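Local coordinates for phospho-2-dehydro-3-deoxyheptonate aldolase (Francisella tularensis, PDB 3TQK), which probably condenses phosphoenolpyruvate with D-erythrose 4-phosphate to give 3-deoxy-D-arabino-heptulosonate 7-phosphate, the first step of chorismate biosynthesis, at residues 38-43 and 292-297; 49-54 and 335-340. All coordinates share one frame; numbering follows the deposited sequence.

Contact 1 of 2, residues 38-43 and 292-297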
loop_
_atom_site.group_PDB
_atom_site.type_symbol
_atom_site.label_atom_id
_atom_site.label_comp_id
_atom_site.label_asym_id
_atom_site.label_seq_id
_atom_site.Cartn_x
_atom_site.Cartn_y
_atom_site.Cartn_z
ATOM N N LYS A 38 7.754 -25.846 6.871
ATOM C CA LYS A 38 6.772 -26.861 7.237
ATOM C C LYS A 38 6.414 -26.707 8.718
ATOM O O LYS A 38 5.246 -26.723 9.093
ATOM C CB LYS A 38 7.289 -28.278 6.973
ATOM C CG LYS A 38 7.412 -28.663 5.502
ATOM C CD LYS A 38 7.860 -30.131 5.399
ATOM C CE LYS A 38 8.645 -30.440 4.117
ATOM N NZ LYS A 38 9.552 -31.634 4.322
ATOM N N GLU A 39 7.433 -26.528 9.543
ATOM C CA GLU A 39 7.232 -26.329 10.968
ATOM C C GLU A 39 6.365 -25.113 11.324
ATOM O O GLU A 39 5.473 -25.235 12.162
ATOM C CB GLU A 39 8.579 -26.274 11.685
ATOM C CG GLU A 39 9.321 -27.635 11.652
ATOM C CD GLU A 39 10.579 -27.670 12.529
ATOM O OE1 GLU A 39 10.894 -26.644 13.178
ATOM O OE2 GLU A 39 11.241 -28.744 12.573
ATOM N N ILE A 40 6.596 -23.952 10.711
ATOM C CA ILE A 40 5.776 -22.770 11.049
ATOM C C ILE A 40 4.354 -22.909 10.491
ATOM O O ILE A 40 3.400 -22.464 11.134
ATOM C CB ILE A 40 6.408 -21.422 10.592
ATOM C CG1 ILE A 40 5.672 -20.230 11.211
ATOM C CG2 ILE A 40 6.419 -21.288 9.065
ATOM C CD1 ILE A 40 5.601 -20.220 12.718
ATOM N N ALA A 41 4.206 -23.521 9.314
ATOM C CA ALA A 41 2.872 -23.755 8.750
ATOM C C ALA A 41 2.002 -24.590 9.713
ATOM O O ALA A 41 0.846 -24.254 9.953
ATOM C CB ALA A 41 2.957 -24.436 7.362
ATOM N N ASN A 42 2.576 -25.644 10.281
ATOM C CA ASN A 42 1.869 -26.506 11.225
ATOM C C ASN A 42 1.524 -25.800 12.526
ATOM O O ASN A 42 0.453 -26.013 13.087
ATOM C CB ASN A 42 2.689 -27.754 11.514
ATOM C CG ASN A 42 2.596 -28.777 10.397
ATOM O OD1 ASN A 42 1.503 -29.097 9.924
ATOM N ND2 ASN A 42 3.735 -29.326 9.999
ATOM N N ILE A 43 2.427 -24.960 13.008
ATOM C CA ILE A 43 2.118 -24.143 14.174
ATOM C C ILE A 43 0.969 -23.161 13.857
ATOM O O ILE A 43 0.030 -23.057 14.630
ATOM C CB ILE A 43 3.355 -23.424 14.704
ATOM C CG1 ILE A 43 4.347 -24.454 15.264
ATOM C CG2 ILE A 43 2.969 -22.446 15.787
ATOM C CD1 ILE A 43 5.776 -23.921 15.456
ATOM N N ASP A 292 -5.210 -20.610 20.945
ATOM C CA ASP A 292 -5.512 -19.553 19.958
ATOM C C ASP A 292 -4.296 -18.733 19.525
ATOM O O ASP A 292 -4.209 -18.323 18.364
ATOM C CB ASP A 292 -6.561 -18.570 20.497
ATOM C CG ASP A 292 -7.958 -19.175 20.597
ATOM O OD1 ASP A 292 -8.276 -20.140 19.873
ATOM O OD2 ASP A 292 -8.756 -18.643 21.387
ATOM N N ILE A 293 -3.405 -18.445 20.474
ATOM C CA ILE A 293 -2.168 -17.731 20.188
ATOM C C ILE A 293 -1.134 -18.777 19.815
ATOM O O ILE A 293 -0.895 -19.711 20.584
ATOM C CB ILE A 293 -1.670 -16.917 21.405
ATOM C CG1 ILE A 293 -2.717 -15.878 21.839
ATOM C CG2 ILE A 293 -0.354 -16.222 21.079
ATOM C CD1 ILE A 293 -2.475 -15.244 23.238
ATOM N N PHE A 294 -0.551 -18.648 18.625
ATOM C CA PHE A 294 0.526 -19.549 18.197
ATOM C C PHE A 294 1.908 -18.936 18.255
ATOM O O PHE A 294 2.903 -19.671 18.251
ATOM C CB PHE A 294 0.297 -20.066 16.773
ATOM C CG PHE A 294 0.729 -19.109 15.685
ATOM C CD1 PHE A 294 2.044 -19.081 15.240
ATOM C CD2 PHE A 294 -0.195 -18.263 15.080
ATOM C CE1 PHE A 294 2.437 -18.225 14.237
ATOM C CE2 PHE A 294 0.191 -17.393 14.067
ATOM C CZ PHE A 294 1.516 -17.376 13.649
ATOM N N GLY A 295 1.988 -17.606 18.276
ATOM C CA GLY A 295 3.273 -16.921 18.112
ATOM C C GLY A 295 3.332 -15.525 18.706
ATOM O O GLY A 295 2.301 -14.911 18.995
ATOM N N VAL A 296 4.562 -15.053 18.917
ATOM C CA VAL A 296 4.818 -13.689 19.346
ATOM C C VAL A 296 5.971 -13.090 18.544
ATOM O O VAL A 296 6.727 -13.816 17.886
ATOM C CB VAL A 296 5.123 -13.617 20.854
ATOM C CG1 VAL A 296 3.926 -14.108 21.656
ATOM C CG2 VAL A 296 6.382 -14.428 21.206
HETATM N N MSE A 297 6.071 -11.764 18.572
HETATM C CA MSE A 297 7.239 -11.056 18.041
HETATM C C MSE A 297 7.889 -10.293 19.172
HETATM O O MSE A 297 7.201 -9.697 19.990
HETATM C CB MSE A 297 6.853 -10.060 16.959
HETATM C CG MSE A 297 5.820 -10.562 15.965
HETATM SE SE MSE A 297 5.745 -9.409 14.386
HETATM C CE MSE A 297 7.593 -9.640 13.764
#
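I40 and I43, one turn apart on helix 27-45, press against the ring of F294 near the start of the eighth strand of a TIM barrel. The helix comes before the first barrel strand and lies across the end of the barrel where the strands begin. F294 points inward there and meets it. I40 comes first. Its CG1 is anti to the backbone N (chi1 -168°), and CD1, the end of that longer branch, goes toward the ring. The approach is oblique, and I40 CD1 stops 4.0 Å from F294 CE1. I43 touches through a different branch. Here CG1 lies beside the backbone N, which leaves the short branch, CG2, to meet the phenylalanine. I43 CG2 sits 3.5 Å from F294 CD1, and the two side chains cross at about a right angle. All three residues are buried, and across these two segments the contact is purely apolar. The phenylalanine ring has more company: it makes an edge-to-face contact with H227, and A52 of the first strand also packs against it. L85 of the second strand lies against both isoleucines, so the helix reaches more of the barrel than the eighth strand alone. F294 has CG between its backbone N and carbonyl carbon (chi1 82°), which lays the ring along its own strand and over G295, with the CD1–CE1 side turned to the isoleucines. The same I43 methyl that meets CD1 also reaches the root of the side chain, with I43 CG2 3.7 Å from F294 CB, and on the backbone side I43 O lies at that same 3.7 Å from F294 CB.

Contact 2 of 2, residues 49-54 and 335-340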
loop_
_atom_site.group_PDB
_atom_site.type_symbol
_atom_site.label_atom_id
_atom_site.label_comp_id
_atom_site.label_asym_id
_atom_site.label_seq_id
_atom_site.Cartn_x
_atom_site.Cartn_y
_atom_site.Cartn_z
ATOM N N ASP A 49 1.702 -27.507 18.859
ATOM C CA ASP A 49 1.334 -26.577 19.931
ATOM C C ASP A 49 2.545 -25.863 20.552
ATOM O O ASP A 49 2.418 -25.138 21.546
ATOM C CB ASP A 49 0.461 -27.263 21.002
ATOM C CG ASP A 49 1.065 -28.530 21.544
ATOM O OD1 ASP A 49 2.239 -28.817 21.210
ATOM O OD2 ASP A 49 0.352 -29.238 22.317
ATOM N N ARG A 50 3.711 -26.074 19.958
ATOM C CA ARG A 50 4.827 -25.152 20.135
ATOM C C ARG A 50 4.392 -23.746 19.736
ATOM O O ARG A 50 3.450 -23.579 18.960
ATOM C CB ARG A 50 6.018 -25.567 19.277
ATOM C CG ARG A 50 6.722 -26.812 19.777
ATOM C CD ARG A 50 8.072 -26.984 19.115
ATOM N NE ARG A 50 7.965 -26.912 17.666
ATOM C CZ ARG A 50 8.994 -26.803 16.837
ATOM N NH1 ARG A 50 10.244 -26.758 17.302
ATOM N NH2 ARG A 50 8.767 -26.739 15.524
ATOM N N VAL A 51 5.064 -22.745 20.289
ATOM C CA VAL A 51 4.782 -21.356 19.963
ATOM C C VAL A 51 5.935 -20.836 19.094
ATOM O O VAL A 51 7.081 -21.164 19.346
ATOM C CB VAL A 51 4.594 -20.537 21.248
ATOM C CG1 VAL A 51 4.741 -19.054 20.989
ATOM C CG2 VAL A 51 3.220 -20.829 21.849
ATOM N N ALA A 52 5.620 -20.089 18.037
ATOM C CA ALA A 52 6.633 -19.512 17.146
ATOM C C ALA A 52 7.080 -18.175 17.715
ATOM O O ALA A 52 6.247 -17.404 18.198
ATOM C CB ALA A 52 6.072 -19.300 15.755
ATOM N N VAL A 53 8.382 -17.904 17.666
ATOM C CA VAL A 53 8.927 -16.665 18.205
ATOM C C VAL A 53 9.806 -16.022 17.158
ATOM O O VAL A 53 10.849 -16.577 16.784
ATOM C CB VAL A 53 9.733 -16.906 19.500
ATOM C CG1 VAL A 53 10.339 -15.611 20.005
ATOM C CG2 VAL A 53 8.837 -17.526 20.577
ATOM N N VAL A 54 9.348 -14.873 16.666
ATOM C CA VAL A 54 10.061 -14.080 15.678
ATOM C C VAL A 54 10.763 -12.989 16.454
ATOM O O VAL A 54 10.131 -12.058 16.947
ATOM C CB VAL A 54 9.112 -13.454 14.652
ATOM C CG1 VAL A 54 9.887 -12.502 13.703
ATOM C CG2 VAL A 54 8.381 -14.542 13.881
ATOM N N GLU A 335 12.443 -18.357 28.223
ATOM C CA GLU A 335 12.126 -19.181 29.392
ATOM C C GLU A 335 10.633 -19.091 29.710
ATOM O O GLU A 335 9.973 -20.109 29.909
ATOM C CB GLU A 335 12.953 -18.761 30.620
ATOM C CG GLU A 335 14.446 -19.125 30.556
ATOM C CD GLU A 335 15.279 -18.459 31.661
ATOM O OE1 GLU A 335 14.696 -17.983 32.665
ATOM O OE2 GLU A 335 16.526 -18.410 31.529
HETATM N N MSE A 336 10.108 -17.869 29.747
HETATM C CA MSE A 336 8.696 -17.653 30.046
HETATM C C MSE A 336 7.785 -18.342 29.040
HETATM O O MSE A 336 6.776 -18.926 29.426
HETATM C CB MSE A 336 8.368 -16.165 30.063
HETATM C CG MSE A 336 8.917 -15.423 31.257
HETATM SE SE MSE A 336 8.912 -13.511 30.914
HETATM C CE MSE A 336 6.986 -13.200 31.015
ATOM N N LEU A 337 8.132 -18.246 27.757
ATOM C CA LEU A 337 7.323 -18.848 26.694
ATOM C C LEU A 337 7.359 -20.381 26.733
ATOM O O LEU A 337 6.333 -21.036 26.522
ATOM C CB LEU A 337 7.758 -18.345 25.317
ATOM C CG LEU A 337 7.254 -16.938 24.989
ATOM C CD1 LEU A 337 8.118 -16.288 23.947
ATOM C CD2 LEU A 337 5.802 -16.977 24.525
ATOM N N ALA A 338 8.540 -20.935 27.010
ATOM C CA ALA A 338 8.716 -22.373 27.077
ATOM C C ALA A 338 7.938 -22.944 28.259
ATOM O O ALA A 338 7.378 -24.033 28.157
ATOM C CB ALA A 338 10.201 -22.735 27.170
ATOM N N GLU A 339 7.887 -22.208 29.370
ATOM C CA GLU A 339 7.085 -22.636 30.512
ATOM C C GLU A 339 5.603 -22.603 30.158
ATOM O O GLU A 339 4.869 -23.534 30.478
ATOM C CB GLU A 339 7.330 -21.768 31.751
ATOM C CG GLU A 339 6.848 -22.457 33.032
ATOM C CD GLU A 339 6.872 -21.572 34.273
ATOM O OE1 GLU A 339 6.934 -20.323 34.157
ATOM O OE2 GLU A 339 6.820 -22.140 35.384
ATOM N N ALA A 340 5.173 -21.520 29.513
ATOM C CA ALA A 340 3.799 -21.384 29.048
ATOM C C ALA A 340 3.357 -22.595 28.233
ATOM O O ALA A 340 2.256 -23.103 28.433
ATOM C CB ALA A 340 3.642 -20.117 28.216
#
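L337, on the inner side of helix 327-344, reaches the first barrel strand with its two methyls, one for each of two valines. CD1 meets V53 tip to tip, with L337 CD1 3.7 Å from V53 CG2. CD2 goes to V51 and packs more loosely, at 4.2 Å between L337 CD2 and V51 CG1. L337 carries CG anti to its carbonyl carbon, which extends the side chain from the helix toward the strand; CD1 then continues the chain from CA (chi2 157°) and reaches V53, while CD2 branches back toward V51. V51 and V53 are two residues apart on an extended strand and face the same way. In V53, chi1 of 177° sets CG1 anti to the backbone N and leaves CG2 beside that N; it is CG2 that L337 meets. V51 takes a similar rotamer (chi1 162°) but uses its other methyl, CG1. The backbones stay well apart, V51 CA and L337 CA being 7.6 Å from each other, so the gap is bridged by side chains. L337 is further packed by V296 and I84 from the strands on the two sides of the first, and by L280 of helix 276-289. R344, the last residue of the same helix, hydrogen-bonds the backbone O of D49 through NH1, and R345 just after it forms a salt bridge to D49 OD1. Branched aliphatics on a strand's outer face, filled in by a leucine from a surrounding helix, make the layer between sheet and helices of a TIM barrel, here where the last helix covers the first strand.

How the contacts relate
From the N terminus the chain runs through helix 27-45 and, after a short loop, into strand 51-56, so both first segments come early. Contact 1 is closed when the chain returns in strand 293-299, with 248 residues between its segments; contact 2 closes, with 280 between, when helix 327-344 arrives. The two loops cross, since their segments alternate along the chain. Strands 51-56 and 293-299, first and last of the barrel, are neighbours in the closed sheet and join the contacts directly: F294 O lies 2.8 Å from A52 N, a probable hydrogen bond. Contact 1 holds the end-covering helix to the barrel interior, while contact 2 fastens the last helix outside.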